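Probable starch synthase 4, chloroplastic/amyloplastic (Arabidopsis thaliana, PDB 6GNE) is a probable plastid starch synthase, a two-domain protein of the GT-B fold with ADP bound. Local coordinates at residues A272-L277 and L379-Y384; L277-N282 and E290-A295; R309-C314 and Y384-L389; I405-G410 and E474-I479. All coordinates share one frame; numbering follows the deposited sequence.

Contact 1: A272-L277 and L379-Y384; sequences ATDPFL and LSHTIY. With ADP (adenosine-5'-diphosphate), chain F.
His381 offers its ring to two partners: Asp274 meets it at the edge and Phe276 lies over one face. This joins an Asx turn in the segment 272-277 to helix 377-386 of the C-terminal Rossmann-like domain of the GT-B fold. The N-H of His381 ND1 points to Asp274 OD2, a bond modelled very short and of doubtful exact length, with the carboxylate plane turned 83° from the ring. With its CG anti to the backbone N (chi1 -171°), the carboxylate starts out on the side of the helix. Its other oxygen, OD1, accepts from Phe276 N at 3.0 Å, closing the Asx turn inside a type I turn where Pro275 fits the second position. Aspartate suits the corner because OD1 serves the turn while OD2 serves both the histidine and the hydroxyl of Tyr409. Phe276 CD2 sits over the centre of the imidazole, the two planes inclined by 35°; Trp269 also stacks on His381. Leu277 CD2 rests 3.7 Å from His381 O, against the helix backbone, and Thr382 CG2 touches Phe276 O. One turn on, Tyr384 OH and ADP O2' are hydrogen-bonded at 2.7 Å, in the plane of the phenol ring.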
# COMPACT_ATOMS: atom_id res chain seq x y z
N ALA A 272 -3.84 -2.75 -21.75
CA ALA A 272 -4.35 -2.23 -23.02
C ALA A 272 -3.96 -0.79 -23.31
O ALA A 272 -3.92 -0.41 -24.47
CB ALA A 272 -5.88 -2.37 -23.07
N THR A 273 -3.71 -0.01 -22.26
CA THR A 273 -3.41 1.42 -22.42
C THR A 273 -2.20 1.86 -21.64
O THR A 273 -2.04 3.03 -21.42
CB THR A 273 -4.61 2.30 -21.93
OG1 THR A 273 -4.83 2.06 -20.54
CG2 THR A 273 -5.87 2.00 -22.68
N ASP A 274 -1.36 0.94 -21.19
CA ASP A 274 -0.25 1.29 -20.30
C ASP A 274 0.83 2.02 -21.14
O ASP A 274 1.38 1.44 -22.10
CB ASP A 274 0.31 0.03 -19.63
CG ASP A 274 1.31 0.32 -18.55
OD1 ASP A 274 1.98 1.38 -18.59
OD2 ASP A 274 1.44 -0.53 -17.65
N PRO A 275 1.09 3.31 -20.83
CA PRO A 275 2.08 4.06 -21.65
C PRO A 275 3.52 3.60 -21.41
O PRO A 275 4.34 3.77 -22.30
CB PRO A 275 1.87 5.51 -21.22
CG PRO A 275 1.30 5.44 -19.83
CD PRO A 275 0.52 4.14 -19.74
N PHE A 276 3.81 3.02 -20.24
CA PHE A 276 5.15 2.48 -19.94
C PHE A 276 5.57 1.21 -20.72
O PHE A 276 6.73 0.83 -20.69
CB PHE A 276 5.29 2.18 -18.46
CG PHE A 276 5.13 3.37 -17.57
CD1 PHE A 276 6.13 4.34 -17.50
CD2 PHE A 276 4.00 3.52 -16.78
CE1 PHE A 276 5.97 5.44 -16.65
CE2 PHE A 276 3.84 4.61 -15.92
CZ PHE A 276 4.82 5.57 -15.85
N LEU A 277 4.63 0.55 -21.40
CA LEU A 277 4.91 -0.70 -22.10
C LEU A 277 5.41 -0.47 -23.50
O LEU A 277 5.08 0.53 -24.11
CB LEU A 277 3.66 -1.60 -22.17
CG LEU A 277 3.06 -2.16 -20.89
CD1 LEU A 277 1.99 -3.22 -21.18
CD2 LEU A 277 4.12 -2.73 -19.98
N LEU A 379 10.10 0.34 -14.92
CA LEU A 379 10.52 -1.07 -15.02
C LEU A 379 9.51 -2.06 -14.45
O LEU A 379 9.30 -3.14 -15.06
CB LEU A 379 11.88 -1.30 -14.35
CG LEU A 379 12.99 -1.62 -15.35
CD1 LEU A 379 14.31 -1.71 -14.59
CD2 LEU A 379 12.70 -2.93 -16.11
N SER A 380 8.89 -1.72 -13.32
CA SER A 380 7.85 -2.57 -12.74
C SER A 380 6.74 -2.86 -13.73
O SER A 380 6.33 -4.01 -13.88
CB SER A 380 7.29 -2.01 -11.43
OG SER A 380 6.49 -0.89 -11.63
N HIS A 381 6.26 -1.84 -14.44
CA HIS A 381 5.28 -2.07 -15.50
C HIS A 381 5.72 -3.17 -16.47
O HIS A 381 4.98 -4.11 -16.68
CB HIS A 381 4.93 -0.79 -16.23
CG HIS A 381 4.03 0.13 -15.46
ND1 HIS A 381 2.67 0.16 -15.63
CD2 HIS A 381 4.31 1.04 -14.49
CE1 HIS A 381 2.15 1.06 -14.82
NE2 HIS A 381 3.12 1.60 -14.11
N THR A 382 6.92 -3.05 -17.04
CA THR A 382 7.38 -4.02 -18.05
C THR A 382 7.61 -5.41 -17.44
O THR A 382 7.44 -6.42 -18.12
CB THR A 382 8.65 -3.55 -18.81
OG1 THR A 382 9.68 -3.19 -17.88
CG2 THR A 382 8.38 -2.32 -19.67
N ILE A 383 7.96 -5.47 -16.15
CA ILE A 383 8.14 -6.77 -15.46
C ILE A 383 6.84 -7.49 -15.24
O ILE A 383 6.78 -8.70 -15.49
CB ILE A 383 8.97 -6.65 -14.16
CG1 ILE A 383 10.43 -6.38 -14.51
CG2 ILE A 383 8.87 -7.93 -13.34
CD1 ILE A 383 11.27 -5.96 -13.32
N TYR A 384 5.82 -6.79 -14.78
CA TYR A 384 4.47 -7.40 -14.67
C TYR A 384 4.04 -7.91 -16.06
O TYR A 384 3.60 -9.05 -16.19
CB TYR A 384 3.43 -6.40 -14.16
CG TYR A 384 3.53 -6.00 -12.69
CD1 TYR A 384 3.38 -6.94 -11.66
CD2 TYR A 384 3.72 -4.66 -12.33
CE1 TYR A 384 3.45 -6.58 -10.32
CE2 TYR A 384 3.80 -4.28 -10.97
CZ TYR A 384 3.66 -5.23 -9.96
OH TYR A 384 3.72 -4.84 -8.65
PB ADP F . 3.81 -2.90 0.40
O1B ADP F . 2.76 -1.87 0.70
O2B ADP F . 5.04 -2.41 -0.30
O3B ADP F . 4.15 -3.70 1.64
PA ADP F . 1.91 -3.67 -1.63
O1A ADP F . 1.81 -4.90 -2.49
O2A ADP F . 0.65 -3.31 -0.89
O3A ADP F . 3.15 -3.93 -0.64
O5' ADP F . 2.34 -2.39 -2.50
C5' ADP F . 3.54 -2.36 -3.28
C4' ADP F . 3.53 -1.32 -4.42
O4' ADP F . 4.85 -0.78 -4.59
C3' ADP F . 3.19 -1.92 -5.77
O3' ADP F . 2.64 -0.90 -6.58
C2' ADP F . 4.53 -2.31 -6.33
O2' ADP F . 4.54 -2.39 -7.74
C1' ADP F . 5.38 -1.18 -5.85
N9 ADP F . 6.81 -1.53 -5.66
C8 ADP F . 7.34 -2.20 -4.63
N7 ADP F . 8.68 -2.30 -4.77
C5 ADP F . 9.02 -1.68 -5.90
C6 ADP F . 10.29 -1.41 -6.66
N6 ADP F . 11.48 -1.86 -6.19
N1 ADP F . 10.18 -0.71 -7.83
C2 ADP F . 8.97 -0.28 -8.29
N3 ADP F . 7.81 -0.50 -7.65
C4 ADP F . 7.78 -1.18 -6.48

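Contact 2: L277-N282 and E290-A295; sequences LKAQFN and EENKHA
Asn292 turns the end of its side chain toward the segment 277-282, and its two polar atoms meet the backbone of Lys278 and Ala279. ND2 gives a nearly straight bond to Ala279 O (2.9 Å, 164° at the hydrogen), approaching from above the carbonyl plane, while that oxygen lies close to the amide's own plane. OD1 faces Lys278 N at 3.4 Å, a weak bond. Asparagine suits this buried place because one short group carries both a donor and an acceptor. Its CG stands anti to the carbonyl carbon (chi1 -77°), and the end of the side chain comes nearer the loop than its CB direction would suggest. Apolar neighbours hem it in: Leu277 crosses it at about a right angle, with CD1 3.9 Å from ND2, and the Phe281 ring comes obliquely to the same nitrogen, its plane 54° from the amide. On the outer side, Lys278 crosses Glu291 at about a right angle. Lys278 NZ is 4.4 Å from Glu291 OE1, too far for a salt bridge, though the opposite charges may attract, and the lysine's aliphatic CD rests on Ala295 CB at 3.9 Å. Ala279 CB, small enough for a close approach, lies against Glu291 OE1. Glu291, Asn292 and Ala295 thus present one helix face to an irregular chain. It is a side-chain amide fastening a loop to the helix it leads into, here helix 287-300 on the C-terminal Rossmann-like domain of the GT-B fold.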
# COMPACT_ATOMS: atom_id res chain seq x y z
N LEU A 277 4.63 0.55 -21.40
CA LEU A 277 4.91 -0.70 -22.10
C LEU A 277 5.41 -0.47 -23.50
O LEU A 277 5.08 0.53 -24.11
CB LEU A 277 3.66 -1.60 -22.17
CG LEU A 277 3.06 -2.16 -20.89
CD1 LEU A 277 1.99 -3.22 -21.18
CD2 LEU A 277 4.12 -2.73 -19.98
N LYS A 278 6.14 -1.43 -24.02
CA LYS A 278 6.47 -1.46 -25.45
C LYS A 278 5.22 -1.77 -26.28
O LYS A 278 4.92 -1.05 -27.25
CB LYS A 278 7.57 -2.51 -25.75
CG LYS A 278 8.19 -2.36 -27.16
CD LYS A 278 8.58 -3.69 -27.82
CE LYS A 278 8.47 -3.65 -29.35
NZ LYS A 278 7.88 -4.93 -29.87
N ALA A 279 4.54 -2.86 -25.93
CA ALA A 279 3.33 -3.28 -26.61
C ALA A 279 2.18 -3.45 -25.63
O ALA A 279 2.37 -3.76 -24.46
CB ALA A 279 3.56 -4.56 -27.39
N GLN A 280 0.98 -3.26 -26.14
CA GLN A 280 -0.23 -3.27 -25.37
C GLN A 280 -0.86 -4.64 -25.59
O GLN A 280 -0.58 -5.30 -26.56
CB GLN A 280 -1.20 -2.15 -25.84
CG GLN A 280 -0.58 -0.80 -26.29
CD GLN A 280 -0.21 0.13 -25.15
OE1 GLN A 280 -0.75 1.21 -25.05
NE2 GLN A 280 0.68 -0.31 -24.27
N PHE A 281 -1.71 -5.07 -24.67
CA PHE A 281 -2.44 -6.33 -24.80
C PHE A 281 -3.59 -6.37 -23.82
O PHE A 281 -3.71 -5.50 -22.96
CB PHE A 281 -1.52 -7.54 -24.58
CG PHE A 281 -0.93 -7.63 -23.19
CD1 PHE A 281 0.10 -6.79 -22.79
CD2 PHE A 281 -1.37 -8.59 -22.32
CE1 PHE A 281 0.66 -6.91 -21.53
CE2 PHE A 281 -0.81 -8.71 -21.05
CZ PHE A 281 0.21 -7.86 -20.65
N ASN A 282 -4.43 -7.37 -23.93
CA ASN A 282 -5.58 -7.50 -23.05
C ASN A 282 -6.01 -8.96 -23.00
O ASN A 282 -5.46 -9.80 -23.72
CB ASN A 282 -6.74 -6.57 -23.51
CG ASN A 282 -7.20 -6.84 -24.95
OD1 ASN A 282 -8.02 -7.73 -25.21
ND2 ASN A 282 -6.67 -6.06 -25.91
N GLU A 290 3.75 -11.72 -25.03
CA GLU A 290 4.98 -12.28 -25.59
C GLU A 290 5.96 -11.21 -26.10
O GLU A 290 7.17 -11.34 -25.89
CB GLU A 290 4.71 -13.32 -26.70
CG GLU A 290 5.97 -13.93 -27.36
CD GLU A 290 7.07 -14.48 -26.38
OE1 GLU A 290 6.73 -15.06 -25.33
OE2 GLU A 290 8.30 -14.32 -26.66
N GLU A 291 5.46 -10.15 -26.75
CA GLU A 291 6.31 -9.05 -27.21
C GLU A 291 7.04 -8.35 -26.05
O GLU A 291 8.20 -7.99 -26.19
CB GLU A 291 5.55 -8.03 -28.10
CG GLU A 291 5.56 -8.35 -29.60
CD GLU A 291 4.39 -7.75 -30.44
OE1 GLU A 291 3.83 -6.66 -30.10
OE2 GLU A 291 4.03 -8.39 -31.48
N ASN A 292 6.36 -8.17 -24.91
CA ASN A 292 6.99 -7.55 -23.72
C ASN A 292 8.00 -8.50 -23.07
O ASN A 292 9.07 -8.08 -22.60
CB ASN A 292 5.93 -7.11 -22.68
CG ASN A 292 5.24 -5.81 -23.06
OD1 ASN A 292 5.88 -4.75 -23.18
ND2 ASN A 292 3.92 -5.89 -23.26
N LYS A 293 7.68 -9.79 -23.05
CA LYS A 293 8.62 -10.79 -22.61
C LYS A 293 9.91 -10.71 -23.43
O LYS A 293 11.00 -10.67 -22.86
CB LYS A 293 7.99 -12.18 -22.68
CG LYS A 293 8.88 -13.25 -22.07
CD LYS A 293 8.14 -14.55 -21.92
CE LYS A 293 9.09 -15.64 -21.46
NZ LYS A 293 8.38 -16.92 -21.19
N HIS A 294 9.78 -10.62 -24.74
CA HIS A 294 10.96 -10.51 -25.60
C HIS A 294 11.72 -9.17 -25.37
O HIS A 294 12.93 -9.16 -25.24
CB HIS A 294 10.55 -10.69 -27.06
CG HIS A 294 11.70 -10.66 -28.03
ND1 HIS A 294 12.13 -9.49 -28.63
CD2 HIS A 294 12.49 -11.65 -28.50
CE1 HIS A 294 13.13 -9.78 -29.45
NE2 HIS A 294 13.38 -11.08 -29.39
N ALA A 295 10.99 -8.07 -25.28
CA ALA A 295 11.59 -6.76 -25.10
C ALA A 295 12.41 -6.70 -23.79
O ALA A 295 13.55 -6.21 -23.79
CB ALA A 295 10.52 -5.66 -25.12

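Contact 3: R309-C314 and Y384-L389; sequences RPLVGC and YAASDL. With ADP (adenosine-5'-diphosphate), chain F.
Leu311 pushes its CD2 methyl against the end of helix 377-386, where Ala386 is small enough to receive it; CD2 lies 3.9 Å from Ala386 CB and also touches Ala386 O. Beyond it Gly313 has no side chain, so Ser387 CB can lie against the strand, 3.9 Å from Gly313 N. Val312 and Leu389 project from the same face of the sheet, Val312 CG2 meeting Leu389 CD1 at 4.1 Å, and Pro310 CB borders the same leucine methyl. Phe459 of helix 448-464 packs on both Pro310 and Leu389. The main chains join in parallel: Gly313 N donates to Leu389 O at 2.8 Å, while Leu311 O accepts from two successive amides, Asp388 N and Leu389 N. This is the start of the pairing of strands 311-317 and 389-392 in the middle of the Rossmann-like sheet. Asp388 closes its beginning: CG stands anti to the carbonyl carbon (chi1 -58°), and the anti lone pair of OD2 takes the N-H of Leu311 at 2.9 Å in an almost straight line (175°). The same OD2 forms a salt bridge with Lys293 of helix 287-300. Amide and ammonium together would be expected to favour the ionised form of this buried carboxylate.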
# COMPACT_ATOMS: atom_id res chain seq x y z
N ARG A 309 10.42 -21.05 -21.92
CA ARG A 309 11.12 -20.94 -20.66
C ARG A 309 10.33 -19.91 -19.83
O ARG A 309 10.21 -18.77 -20.25
CB ARG A 309 12.57 -20.51 -20.90
CG ARG A 309 13.45 -20.71 -19.71
CD ARG A 309 14.91 -20.39 -19.96
NE ARG A 309 15.76 -21.58 -20.02
CZ ARG A 309 16.50 -22.10 -19.02
NH1 ARG A 309 17.22 -23.19 -19.29
NH2 ARG A 309 16.56 -21.58 -17.79
N PRO A 310 9.75 -20.33 -18.69
CA PRO A 310 8.94 -19.40 -17.91
C PRO A 310 9.80 -18.32 -17.21
O PRO A 310 10.84 -18.64 -16.64
CB PRO A 310 8.25 -20.32 -16.89
CG PRO A 310 9.21 -21.42 -16.70
CD PRO A 310 9.85 -21.64 -18.04
N LEU A 311 9.35 -17.07 -17.30
CA LEU A 311 9.99 -15.94 -16.64
C LEU A 311 9.26 -15.69 -15.33
O LEU A 311 8.08 -15.40 -15.33
CB LEU A 311 9.93 -14.70 -17.53
CG LEU A 311 10.54 -13.42 -16.96
CD1 LEU A 311 12.04 -13.56 -16.85
CD2 LEU A 311 10.20 -12.24 -17.85
N VAL A 312 9.97 -15.82 -14.22
CA VAL A 312 9.42 -15.59 -12.88
C VAL A 312 9.82 -14.19 -12.48
O VAL A 312 11.00 -13.84 -12.52
CB VAL A 312 9.99 -16.60 -11.85
CG1 VAL A 312 9.43 -16.29 -10.46
CG2 VAL A 312 9.67 -18.05 -12.25
N GLY A 313 8.85 -13.36 -12.14
CA GLY A 313 9.13 -11.99 -11.68
C GLY A 313 8.82 -11.83 -10.20
O GLY A 313 8.04 -12.59 -9.61
N CYS A 314 9.49 -10.85 -9.61
CA CYS A 314 9.28 -10.46 -8.24
C CYS A 314 9.58 -8.98 -8.14
O CYS A 314 10.70 -8.55 -8.48
CB CYS A 314 10.21 -11.24 -7.31
SG CYS A 314 10.04 -10.78 -5.57
N TYR A 384 5.82 -6.79 -14.78
CA TYR A 384 4.47 -7.40 -14.67
C TYR A 384 4.04 -7.91 -16.06
O TYR A 384 3.60 -9.05 -16.19
CB TYR A 384 3.43 -6.40 -14.16
CG TYR A 384 3.53 -6.00 -12.69
CD1 TYR A 384 3.38 -6.94 -11.66
CD2 TYR A 384 3.72 -4.66 -12.33
CE1 TYR A 384 3.45 -6.58 -10.32
CE2 TYR A 384 3.80 -4.28 -10.97
CZ TYR A 384 3.66 -5.23 -9.96
OH TYR A 384 3.72 -4.84 -8.65
N ALA A 385 4.18 -7.09 -17.09
CA ALA A 385 3.79 -7.46 -18.43
C ALA A 385 4.54 -8.68 -18.96
O ALA A 385 3.92 -9.61 -19.49
CB ALA A 385 4.01 -6.30 -19.38
N ALA A 386 5.87 -8.66 -18.83
CA ALA A 386 6.71 -9.71 -19.38
C ALA A 386 6.61 -11.08 -18.68
O ALA A 386 6.76 -12.11 -19.31
CB ALA A 386 8.17 -9.27 -19.41
N SER A 387 6.36 -11.07 -17.38
CA SER A 387 6.51 -12.27 -16.57
C SER A 387 5.35 -13.25 -16.79
O SER A 387 4.23 -12.83 -17.04
CB SER A 387 6.67 -11.91 -15.09
OG SER A 387 5.50 -11.30 -14.58
N ASP A 388 5.66 -14.54 -16.72
CA ASP A 388 4.67 -15.61 -16.75
C ASP A 388 4.18 -15.96 -15.36
O ASP A 388 3.03 -16.40 -15.18
CB ASP A 388 5.27 -16.84 -17.35
CG ASP A 388 5.78 -16.59 -18.73
OD1 ASP A 388 4.96 -16.20 -19.59
OD2 ASP A 388 7.01 -16.73 -18.93
N LEU A 389 5.08 -15.79 -14.38
CA LEU A 389 4.81 -16.12 -13.00
C LEU A 389 5.31 -14.97 -12.13
O LEU A 389 6.27 -14.28 -12.47
CB LEU A 389 5.57 -17.41 -12.65
CG LEU A 389 5.10 -18.70 -13.32
CD1 LEU A 389 6.04 -19.85 -13.11
CD2 LEU A 389 3.76 -19.08 -12.74
PB ADP F . 3.81 -2.90 0.40
O1B ADP F . 2.76 -1.87 0.70
O2B ADP F . 5.04 -2.41 -0.30
O3B ADP F . 4.15 -3.70 1.64
PA ADP F . 1.91 -3.67 -1.63
O1A ADP F . 1.81 -4.90 -2.49
O2A ADP F . 0.65 -3.31 -0.89
O3A ADP F . 3.15 -3.93 -0.64
O5' ADP F . 2.34 -2.39 -2.50
C5' ADP F . 3.54 -2.36 -3.28
C4' ADP F . 3.53 -1.32 -4.42
O4' ADP F . 4.85 -0.78 -4.59
C3' ADP F . 3.19 -1.92 -5.77
O3' ADP F . 2.64 -0.90 -6.58
C2' ADP F . 4.53 -2.31 -6.33
O2' ADP F . 4.54 -2.39 -7.74
C1' ADP F . 5.38 -1.18 -5.85
N9 ADP F . 6.81 -1.53 -5.66
C8 ADP F . 7.34 -2.20 -4.63
N7 ADP F . 8.68 -2.30 -4.77
C5 ADP F . 9.02 -1.68 -5.90
C6 ADP F . 10.29 -1.41 -6.66
N6 ADP F . 11.48 -1.86 -6.19
N1 ADP F . 10.18 -0.71 -7.83
C2 ADP F . 8.97 -0.28 -8.29
N3 ADP F . 7.81 -0.50 -7.65
C4 ADP F . 7.78 -1.18 -6.48

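Contact 4: I405-G410 and E474-I479; sequences IAMRYG and EKVMSI
Gly410, with a positive phi of 78°, ends helix 402-408 in a Schellman motif just where Met477 of helix 466-477 arrives. Gly410 N bonds to Met407 O and Ser411 N to Ala406 O, and the bare CA of glycine lets the methionine chain lie directly on the turn. Met477 CG is 3.4 Å from Gly410 CA, with SD beside the same residue. The chain then bends at chi3 (69°), which carries CE to 3.6 Å from Arg408 O. A long, unbranched side chain suits this uneven backbone surface. Next to it Met407 and Val476 cross at about a right angle: the CG1 branch of the valine packs against both CB and CG of the methionine, and Pro413 and Ile412 of strand 412-416 touch Met407 and Val476 respectively. The contact therefore sets the two helices together beside the Rossmann-like sheet of the GT-B fold. Most of the Arg408 guanidinium is engaged by the loop after strand 257-259, NE with Trp269 O and NH2 with Thr266 O. Its carbonyl still helps the contact: one water donates to Arg408 O at 2.8 Å and to Met477 O at 2.7 Å, and accepts a weak bond from Arg408 NH1.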
# COMPACT_ATOMS: atom_id res chain seq x y z
N ILE A 405 -1.98 -6.71 -9.42
CA ILE A 405 -1.41 -6.11 -10.62
C ILE A 405 -0.89 -7.21 -11.52
O ILE A 405 -1.17 -7.19 -12.73
CB ILE A 405 -0.26 -5.11 -10.31
CG1 ILE A 405 -0.73 -3.95 -9.39
CG2 ILE A 405 0.34 -4.52 -11.59
CD1 ILE A 405 0.39 -3.14 -8.79
N ALA A 406 -0.14 -8.18 -10.97
CA ALA A 406 0.35 -9.28 -11.78
C ALA A 406 -0.78 -9.97 -12.56
O ALA A 406 -0.69 -10.13 -13.78
CB ALA A 406 1.09 -10.29 -10.93
N MET A 407 -1.86 -10.35 -11.88
CA MET A 407 -2.97 -11.01 -12.55
C MET A 407 -3.66 -10.12 -13.61
O MET A 407 -4.09 -10.58 -14.66
CB MET A 407 -3.99 -11.48 -11.53
CG MET A 407 -3.51 -12.68 -10.75
SD MET A 407 -4.76 -13.43 -9.72
CE MET A 407 -4.82 -12.28 -8.36
N ARG A 408 -3.72 -8.83 -13.32
CA ARG A 408 -4.24 -7.86 -14.27
C ARG A 408 -3.41 -7.86 -15.56
O ARG A 408 -3.97 -7.69 -16.63
CB ARG A 408 -4.27 -6.47 -13.62
CG ARG A 408 -4.66 -5.28 -14.48
CD ARG A 408 -6.10 -5.37 -14.92
NE ARG A 408 -6.55 -4.07 -15.42
CZ ARG A 408 -7.51 -3.88 -16.33
NH1 ARG A 408 -8.16 -4.89 -16.86
NH2 ARG A 408 -7.84 -2.63 -16.68
N TYR A 409 -2.10 -8.07 -15.44
CA TYR A 409 -1.17 -8.14 -16.57
C TYR A 409 -0.90 -9.59 -17.03
O TYR A 409 0.05 -9.85 -17.77
CB TYR A 409 0.15 -7.41 -16.21
CG TYR A 409 0.03 -5.91 -16.24
CD1 TYR A 409 -0.75 -5.24 -15.32
CD2 TYR A 409 0.67 -5.15 -17.22
CE1 TYR A 409 -0.88 -3.85 -15.37
CE2 TYR A 409 0.54 -3.75 -17.28
CZ TYR A 409 -0.24 -3.12 -16.35
OH TYR A 409 -0.39 -1.76 -16.36
N GLY A 410 -1.73 -10.52 -16.58
CA GLY A 410 -1.66 -11.90 -17.01
C GLY A 410 -0.58 -12.78 -16.39
O GLY A 410 -0.42 -13.93 -16.83
N GLU A 474 -5.94 -15.94 -19.68
CA GLU A 474 -7.18 -15.25 -20.10
C GLU A 474 -8.17 -15.03 -18.95
O GLU A 474 -8.73 -13.93 -18.76
CB GLU A 474 -7.85 -16.02 -21.24
CG GLU A 474 -7.06 -15.84 -22.52
CD GLU A 474 -7.39 -16.81 -23.62
OE1 GLU A 474 -6.93 -16.56 -24.76
OE2 GLU A 474 -8.09 -17.80 -23.33
N LYS A 475 -8.35 -16.09 -18.18
CA LYS A 475 -9.33 -16.07 -17.10
C LYS A 475 -8.95 -15.07 -16.02
O LYS A 475 -9.80 -14.32 -15.54
CB LYS A 475 -9.44 -17.47 -16.50
CG LYS A 475 -10.41 -17.57 -15.34
CD LYS A 475 -10.37 -18.96 -14.78
CE LYS A 475 -10.89 -18.97 -13.36
NZ LYS A 475 -10.48 -20.27 -12.78
N VAL A 476 -7.69 -15.11 -15.64
CA VAL A 476 -7.13 -14.28 -14.58
C VAL A 476 -7.14 -12.80 -14.98
O VAL A 476 -7.40 -11.92 -14.17
CB VAL A 476 -5.71 -14.85 -14.27
CG1 VAL A 476 -4.80 -13.88 -13.63
CG2 VAL A 476 -5.84 -16.06 -13.38
N MET A 477 -6.86 -12.55 -16.26
CA MET A 477 -6.93 -11.20 -16.82
C MET A 477 -8.35 -10.61 -16.88
O MET A 477 -8.48 -9.40 -16.95
CB MET A 477 -6.27 -11.15 -18.20
CG MET A 477 -4.75 -11.25 -18.14
SD MET A 477 -3.91 -10.97 -19.73
CE MET A 477 -4.29 -9.21 -19.85
N SER A 478 -9.39 -11.46 -16.83
CA SER A 478 -10.81 -11.07 -16.79
C SER A 478 -11.41 -10.89 -15.39
O SER A 478 -12.59 -10.59 -15.28
CB SER A 478 -11.65 -12.10 -17.54
OG SER A 478 -11.15 -12.25 -18.85
N ILE A 479 -10.63 -11.07 -14.34
CA ILE A 479 -11.11 -10.81 -12.98
C ILE A 479 -11.16 -9.30 -12.70
O ILE A 479 -10.31 -8.55 -13.15
CB ILE A 479 -10.23 -11.53 -11.92
CG1 ILE A 479 -10.28 -13.05 -12.14
CG2 ILE A 479 -10.64 -11.13 -10.48
CD1 ILE A 479 -9.27 -13.79 -11.27
O HOH W 1 -6.56 -7.61 -17.71

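In the fold
Leaving strand 257-259, the chain enters 272-277 and at once runs through 277-282, which contact 2 folds onto helix 287-300, closing the shortest loop. That loop is nested in the larger one closed by contact 1, where helix 377-386 returns to the connection; Leu277 belongs to both. Contact 3 opens at strand 311-317, inside the loop of contact 1, and closes at 384-389, running past the end of contact 1, so the two cross and share Tyr384. Contact 4 follows in series, joining helices 402-408 and 466-477. Further packing links them: Leu277 CD2 on Ala385 CB between contacts 1 and 3, Tyr384 on Ile405 from both of these to contact 4, and Met477 CE on Phe281 between contacts 4 and 2.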